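Local coordinates for protein acyl-CoA dehydrogenase FadE3 (Mycobacterium smegmatis, PDB 4IV6) that belongs to the acyl-CoA dehydrogenase family of flavoproteins, assembles as four chains and binds dihydroflavine-adenine dinucleotide, at residues B[41-46]-B[83-88]; B[94-99]-B[113-118]. One frame throughout, in Å; residues are numbered along the deposited sequence. Where two conformers were deposited one is given.

Contact 1 (B[41-46]-B[83-88]); sequences EELIET and MSLAGA
Leu85 and its near neighbour Ala88 meet Leu43 and Ile44 in a wholly apolar contact that shows how a single forked side chain can serve two partners. The CA-CB bond of Leu43 aims at the 83-88 helix, so its isobutyl group advances directly, and its CD1 comes within 4.3 Å of CD1 of Leu85, methyl against methyl. Leu85 leaves its own backbone pointing neither at the other helix nor away from it; with CD1 anti to CA (chi2 -180°) the branch runs out across the gap and divides its two methyls between two neighbouring residues of the 41-46 helix. CD1 faces Leu43, whereas CD2 lies 4.4 Å from CG1 of Ile44. Ile44 starts off at a similar slant and recovers the distance through its longer branch: CD1 is extended away from CA (chi2 177°) and reaches to 4.2 Å from CB of Ala88, a methyl directed toward the 41-46 helix. Since Ile44 was modelled in two conformers, these details describe one of them. The backbones remain well apart, with CA of Ile44 7.4 Å from CA of Leu85 and segment axes 11.1 Å apart at closest approach, inclined at 53°. Aliphatic branches therefore bridge the interval, and the four touching residues are all buried. The same layer continues beyond the pair, where Phe21 of helix 9-26 touches Leu43, Val26 adjoins Leu85 and Tyr39 lies against Ile44. Farther round the 83-88 helix, Ser84 gives its hydroxyl to a hydrogen bond with the backbone O of Lys207. Here the short helix 41-50 packs obliquely on the long helix 83-102, part of the buried helix-to-helix packing of the all-helical N-terminal domain of the acyl-CoA dehydrogenase fold.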
ATOM      1  N   GLU B  41     -31.990  20.553  10.987  1.00 22.20           N
ATOM      2  CA  GLU B  41     -33.294  20.219  11.502  1.00 23.28           C
ATOM      3  C   GLU B  41     -34.320  19.952  10.395  1.00 22.74           C
ATOM      4  O   GLU B  41     -35.065  18.986  10.468  1.00 22.64           O
ATOM      5  CB  GLU B  41     -33.764  21.300  12.461  1.00 25.84           C
ATOM      6  CG  GLU B  41     -35.078  20.936  13.116  1.00 28.32           C
ATOM      7  CD  GLU B  41     -35.587  21.981  14.056  1.00 31.34           C
ATOM      8  OE1 GLU B  41     -35.200  23.168  13.957  1.00 34.65           O
ATOM      9  OE2 GLU B  41     -36.403  21.598  14.901  1.00 35.00           O
ATOM     10  N   GLU B  42     -34.318  20.767   9.349  1.00 22.80           N
ATOM     11  CA  GLU B  42     -35.250  20.605   8.239  1.00 22.92           C
ATOM     12  C   GLU B  42     -35.003  19.298   7.474  1.00 21.97           C
ATOM     13  O   GLU B  42     -35.937  18.560   7.174  1.00 21.66           O
ATOM     14  CB  GLU B  42     -35.168  21.806   7.282  1.00 23.78           C
ATOM     15  N   LEU B  43     -33.741  19.018   7.154  1.00 20.98           N
ATOM     16  CA  LEU B  43     -33.381  17.784   6.467  1.00 20.17           C
ATOM     17  C   LEU B  43     -33.789  16.547   7.305  1.00 19.79           C
ATOM     18  O   LEU B  43     -34.355  15.591   6.777  1.00 19.52           O
ATOM     19  CB  LEU B  43     -31.875  17.764   6.144  1.00 19.60           C
ATOM     20  CG  LEU B  43     -31.409  18.845   5.160  1.00 20.04           C
ATOM     21  CD1 LEU B  43     -29.904  18.783   4.960  1.00 19.92           C
ATOM     22  CD2 LEU B  43     -32.125  18.730   3.814  1.00 20.50           C
ATOM     23  N   ILE B  44     -33.516  16.581   8.601  1.00 19.10           N
ATOM     24  CA  ILE B  44     -33.822  15.444   9.452  0.50 19.03           C
ATOM     25  C   ILE B  44     -35.346  15.239   9.551  1.00 19.81           C
ATOM     26  O   ILE B  44     -35.825  14.105   9.543  1.00 19.08           O
ATOM     27  CB  ILE B  44     -33.132  15.577  10.828  0.50 18.75           C
ATOM     28  CG1 ILE B  44     -31.635  15.287  10.661  0.50 18.21           C
ATOM     29  CG2 ILE B  44     -33.714  14.593  11.828  0.50 18.65           C
ATOM     30  CD1 ILE B  44     -30.823  15.443  11.927  0.50 17.96           C
ATOM     31  N   GLU B  45     -36.095  16.330   9.593  1.00 21.12           N
ATOM     32  CA  GLU B  45     -37.549  16.257   9.625  1.00 23.49           C
ATOM     33  C   GLU B  45     -38.097  15.600   8.350  1.00 22.77           C
ATOM     34  O   GLU B  45     -38.974  14.757   8.425  1.00 21.96           O
ATOM     35  CB  GLU B  45     -38.131  17.651   9.844  1.00 25.71           C
ATOM     36  CG  GLU B  45     -39.567  17.667  10.302  1.00 28.34           C
ATOM     37  CD  GLU B  45     -39.788  17.009  11.669  1.00 29.27           C
ATOM     38  OE1 GLU B  45     -38.904  16.978  12.560  1.00 28.57           O
ATOM     39  OE2 GLU B  45     -40.902  16.515  11.835  1.00 32.51           O
ATOM     40  N   THR B  46     -37.540  15.951   7.202  1.00 22.28           N
ATOM     41  CA  THR B  46     -37.916  15.308   5.957  1.00 23.08           C
ATOM     42  C   THR B  46     -37.557  13.822   6.018  1.00 22.46           C
ATOM     43  O   THR B  46     -38.307  12.980   5.547  1.00 22.47           O
ATOM     44  CB  THR B  46     -37.238  15.984   4.747  1.00 24.02           C
ATOM     45  OG1 THR B  46     -37.646  17.363   4.685  1.00 24.66           O
ATOM     46  CG2 THR B  46     -37.603  15.272   3.443  1.00 24.34           C
ATOM     47  N   MET B  83     -22.439  12.378   5.123  1.00 14.76           N
ATOM     48  CA  MET B  83     -22.215  11.259   6.035  0.50 14.41           C
ATOM     49  C   MET B  83     -23.035  11.441   7.311  1.00 14.16           C
ATOM     50  O   MET B  83     -23.617  10.486   7.838  1.00 13.38           O
ATOM     51  CB  MET B  83     -20.723  11.150   6.381  0.50 14.58           C
ATOM     52  CG  MET B  83     -20.359   9.923   7.217  0.50 14.45           C
ATOM     53  SD  MET B  83     -18.615   9.880   7.708  0.50 14.70           S
ATOM     54  CE  MET B  83     -18.592  11.133   8.988  0.50 14.90           C
ATOM     55  N   SER B  84     -23.063  12.680   7.801  1.00 14.36           N
ATOM     56  CA  SER B  84     -23.754  13.002   9.050  1.00 14.66           C
ATOM     57  C   SER B  84     -25.246  12.587   9.058  1.00 14.62           C
ATOM     58  O   SER B  84     -25.796  12.270  10.115  1.00 14.34           O
ATOM     59  CB  SER B  84     -23.630  14.512   9.345  1.00 14.95           C
ATOM     60  OG  SER B  84     -22.267  14.903   9.554  1.00 15.07           O
ATOM     61  N   LEU B  85     -25.916  12.636   7.914  1.00 14.91           N
ATOM     62  CA  LEU B  85     -27.326  12.262   7.870  1.00 15.22           C
ATOM     63  C   LEU B  85     -27.522  10.752   8.051  1.00 15.09           C
ATOM     64  O   LEU B  85     -28.505  10.311   8.686  1.00 15.23           O
ATOM     65  CB  LEU B  85     -28.004  12.766   6.575  1.00 16.07           C
ATOM     66  CG  LEU B  85     -27.956  14.288   6.368  1.00 16.48           C
ATOM     67  CD1 LEU B  85     -28.666  14.628   5.060  1.00 17.04           C
ATOM     68  CD2 LEU B  85     -28.605  15.076   7.514  1.00 17.20           C
ATOM     69  N   ALA B  86     -26.589   9.949   7.552  1.00 14.95           N
ATOM     70  CA  ALA B  86     -26.617   8.513   7.847  1.00 14.84           C
ATOM     71  C   ALA B  86     -26.312   8.286   9.319  1.00 14.76           C
ATOM     72  O   ALA B  86     -26.937   7.464   9.984  1.00 14.60           O
ATOM     73  CB  ALA B  86     -25.626   7.781   6.959  1.00 14.98           C
ATOM     74  N   GLY B  87     -25.376   9.054   9.847  1.00 15.06           N
ATOM     75  CA  GLY B  87     -25.001   8.938  11.278  1.00 15.19           C
ATOM     76  C   GLY B  87     -26.169   9.259  12.183  1.00 15.47           C
ATOM     77  O   GLY B  87     -26.326   8.682  13.256  1.00 15.49           O
ATOM     78  N   ALA B  88     -27.014  10.177  11.738  1.00 15.95           N
ATOM     79  CA  ALA B  88     -28.195  10.578  12.503  1.00 16.34           C
ATOM     80  C   ALA B  88     -29.127   9.432  12.816  1.00 16.92           C
ATOM     81  O   ALA B  88     -29.834   9.477  13.834  1.00 17.23           O
ATOM     82  CB  ALA B  88     -28.969  11.655  11.750  1.00 16.81           C
TER

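Contact 2 (B[94-99]-B[113-118]); sequences VVSKLL and PRMATG
Met115 reaches across to Val95, Ser96 and Leu99, one flexible thioether serving three partners spread over a turn of the facing helix. The apolar contacts come first: SD sits 3.7 Å from CD1 of Leu99, and beyond it the terminal CE approaches CG1 of Val95 to 4.1 Å, the two side chains running nearly perpendicular. A bend about the CG-SD bond (chi3 67°) swings CE away from the line of the chain, separating the place where sulfur touches from the place where the methyl does. This is local helix-to-helix packing in the N-terminal domain of the acyl-CoA dehydrogenase fold, between helices 83-102 and 105-116, consecutive in the chain; Ala122 of the following strand touches both Val95 and Met115. The mixed contact is closer: CE lies 3.4 Å from OG of Ser96, a hydroxyl whose hydrogen bond goes to the O of His92 one turn earlier. A weak hydrogen bond from His92 NE2 to Met115 O also links the two helices. Further polar bonds gather around Thr117 and Gly118: Thr117 OG1 donates to Arg114 O at 3.1 Å from above the carbonyl plane, and Gly118 leaves the helical conformation with a positive phi of 81°.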
ATOM      1  N   VAL B  94     -29.874   0.521  15.345  1.00 15.53           N
ATOM      2  CA  VAL B  94     -29.330  -0.529  16.190  1.00 15.99           C
ATOM      3  C   VAL B  94     -30.228  -0.709  17.417  1.00 16.21           C
ATOM      4  O   VAL B  94     -30.555  -1.833  17.768  1.00 16.32           O
ATOM      5  CB  VAL B  94     -27.872  -0.236  16.572  1.00 16.21           C
ATOM      6  CG1 VAL B  94     -27.359  -1.253  17.562  1.00 16.65           C
ATOM      7  CG2 VAL B  94     -26.989  -0.243  15.318  1.00 16.64           C
ATOM      8  N   VAL B  95     -30.664   0.393  18.041  1.00 15.86           N
ATOM      9  CA  VAL B  95     -31.546   0.278  19.213  1.00 16.18           C
ATOM     10  C   VAL B  95     -32.875  -0.347  18.818  1.00 16.70           C
ATOM     11  O   VAL B  95     -33.410  -1.183  19.570  1.00 16.97           O
ATOM     12  CB  VAL B  95     -31.808   1.627  19.923  1.00 15.84           C
ATOM     13  CG1 VAL B  95     -32.807   1.459  21.059  1.00 16.11           C
ATOM     14  CG2 VAL B  95     -30.513   2.211  20.443  1.00 15.59           C
ATOM     15  N   SER B  96     -33.420   0.054  17.658  1.00 17.15           N
ATOM     16  CA  SER B  96     -34.634  -0.548  17.139  1.00 17.52           C
ATOM     17  C   SER B  96     -34.475  -2.065  17.099  1.00 18.38           C
ATOM     18  O   SER B  96     -35.338  -2.807  17.553  1.00 18.51           O
ATOM     19  CB  SER B  96     -35.010  -0.010  15.741  1.00 17.85           C
ATOM     20  OG  SER B  96     -35.274   1.383  15.730  1.00 17.66           O
ATOM     21  N   LYS B  97     -33.366  -2.535  16.559  1.00 19.20           N
ATOM     22  CA  LYS B  97     -33.130  -3.974  16.469  1.00 20.29           C
ATOM     23  C   LYS B  97     -32.987  -4.653  17.826  1.00 19.84           C
ATOM     24  O   LYS B  97     -33.505  -5.747  18.036  1.00 19.47           O
ATOM     25  CB  LYS B  97     -31.887  -4.224  15.612  1.00 21.78           C
ATOM     26  CG  LYS B  97     -31.564  -5.690  15.347  1.00 23.92           C
ATOM     27  CD  LYS B  97     -32.490  -6.295  14.309  1.00 25.55           C
ATOM     28  CE  LYS B  97     -32.047  -7.701  13.945  1.00 27.36           C
ATOM     29  NZ  LYS B  97     -33.026  -8.353  13.028  1.00 28.32           N
ATOM     30  N   LEU B  98     -32.241  -4.043  18.744  1.00 19.39           N
ATOM     31  CA  LEU B  98     -32.110  -4.605  20.079  1.00 19.79           C
ATOM     32  C   LEU B  98     -33.470  -4.778  20.786  1.00 20.06           C
ATOM     33  O   LEU B  98     -33.714  -5.798  21.441  1.00 19.73           O
ATOM     34  CB  LEU B  98     -31.199  -3.756  20.950  1.00 19.35           C
ATOM     35  CG  LEU B  98     -29.743  -3.747  20.515  1.00 19.37           C
ATOM     36  CD1 LEU B  98     -28.957  -2.830  21.435  1.00 19.06           C
ATOM     37  CD2 LEU B  98     -29.160  -5.149  20.482  1.00 20.01           C
ATOM     38  N   LEU B  99     -34.336  -3.781  20.650  1.00 19.50           N
ATOM     39  CA  LEU B  99     -35.686  -3.858  21.193  1.00 20.30           C
ATOM     40  C   LEU B  99     -36.457  -5.019  20.576  1.00 20.96           C
ATOM     41  O   LEU B  99     -37.083  -5.799  21.286  1.00 21.64           O
ATOM     42  CB  LEU B  99     -36.447  -2.550  20.954  1.00 20.40           C
ATOM     43  CG  LEU B  99     -36.231  -1.420  21.967  1.00 20.80           C
ATOM     44  CD1 LEU B  99     -36.674  -0.080  21.389  1.00 20.94           C
ATOM     45  CD2 LEU B  99     -37.006  -1.710  23.242  1.00 21.71           C
ATOM     46  N   PRO B 113     -43.290   2.333  18.349  1.00 21.47           N
ATOM     47  CA  PRO B 113     -44.154   3.152  17.492  1.00 22.11           C
ATOM     48  C   PRO B 113     -43.686   4.605  17.308  1.00 22.27           C
ATOM     49  O   PRO B 113     -43.689   5.106  16.187  1.00 22.28           O
ATOM     50  CB  PRO B 113     -45.535   3.061  18.186  1.00 23.04           C
ATOM     51  CG  PRO B 113     -45.497   1.742  18.892  1.00 23.06           C
ATOM     52  CD  PRO B 113     -44.068   1.694  19.428  1.00 22.09           C
ATOM     53  N   ARG B 114     -43.242   5.263  18.376  1.00 22.49           N
ATOM     54  CA  ARG B 114     -42.732   6.616  18.252  1.00 22.71           C
ATOM     55  C   ARG B 114     -41.326   6.654  17.657  1.00 21.27           C
ATOM     56  O   ARG B 114     -40.943   7.639  17.038  1.00 21.13           O
ATOM     57  CB  ARG B 114     -42.730   7.325  19.588  1.00 24.73           C
ATOM     58  CG  ARG B 114     -44.105   7.712  20.096  1.00 26.89           C
ATOM     59  CD  ARG B 114     -43.939   8.365  21.452  1.00 29.68           C
ATOM     60  NE  ARG B 114     -43.520   7.379  22.454  1.00 31.68           N
ATOM     61  CZ  ARG B 114     -42.767   7.644  23.520  1.00 34.85           C
ATOM     62  NH1 ARG B 114     -42.465   6.663  24.385  1.00 35.30           N
ATOM     63  NH2 ARG B 114     -42.301   8.875  23.725  1.00 34.67           N
ATOM     64  N   MET B 115     -40.566   5.586  17.821  1.00 19.93           N
ATOM     65  CA  MET B 115     -39.269   5.487  17.136  1.00 19.29           C
ATOM     66  C   MET B 115     -39.424   5.402  15.619  1.00 19.40           C
ATOM     67  O   MET B 115     -38.675   6.018  14.880  1.00 19.83           O
ATOM     68  CB  MET B 115     -38.463   4.308  17.658  1.00 18.50           C
ATOM     69  CG  MET B 115     -37.887   4.580  19.035  1.00 18.54           C
ATOM     70  SD  MET B 115     -37.038   3.169  19.753  1.00 18.53           S
ATOM     71  CE  MET B 115     -35.646   3.043  18.633  1.00 18.59           C
ATOM     72  N   ALA B 116     -40.405   4.648  15.154  1.00 20.17           N
ATOM     73  CA  ALA B 116     -40.585   4.449  13.709  1.00 20.46           C
ATOM     74  C   ALA B 116     -40.863   5.734  12.961  1.00 20.66           C
ATOM     75  O   ALA B 116     -40.495   5.848  11.802  1.00 20.71           O
ATOM     76  CB  ALA B 116     -41.674   3.432  13.451  1.00 21.27           C
ATOM     77  N   THR B 117     -41.509   6.696  13.620  1.00 21.31           N
ATOM     78  CA  THR B 117     -41.818   7.991  13.015  1.00 21.89           C
ATOM     79  C   THR B 117     -40.736   9.029  13.219  1.00 21.45           C
ATOM     80  O   THR B 117     -40.782  10.112  12.639  1.00 21.01           O
ATOM     81  CB  THR B 117     -43.098   8.593  13.616  1.00 23.06           C
ATOM     82  OG1 THR B 117     -42.922   8.804  15.022  1.00 22.84           O
ATOM     83  CG2 THR B 117     -44.271   7.669  13.370  1.00 24.12           C
ATOM     84  N   GLY B 118     -39.753   8.702  14.048  1.00 20.76           N
ATOM     85  CA  GLY B 118     -38.765   9.669  14.443  1.00 20.50           C
ATOM     86  C   GLY B 118     -39.222  10.591  15.562  1.00 21.26           C
ATOM     87  O   GLY B 118     -38.442  11.404  15.983  1.00 21.19           O
TER

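In the fold
Helix 83-102 runs through both contacts and illustrates how one long helix can take partners from both earlier and later in the chain. Near its start it packs in contact 1 against helix 41-50, which comes earlier in the chain; farther along, in contact 2, it meets helix 105-116, which comes later. The two contacts follow one another in sequence, with centres 16 Å apart and nearest atoms about 6 Å apart, so they do not touch. Lys48 on helix 41-50 also bonds the backbone O of Gly118, in the turn that follows helix 105-116. All four segments belong to the N-terminal family region, and the side chains of Ala88 and Val95 lie about 11 and 9 Å from a bound dihydroflavine-adenine dinucleotide.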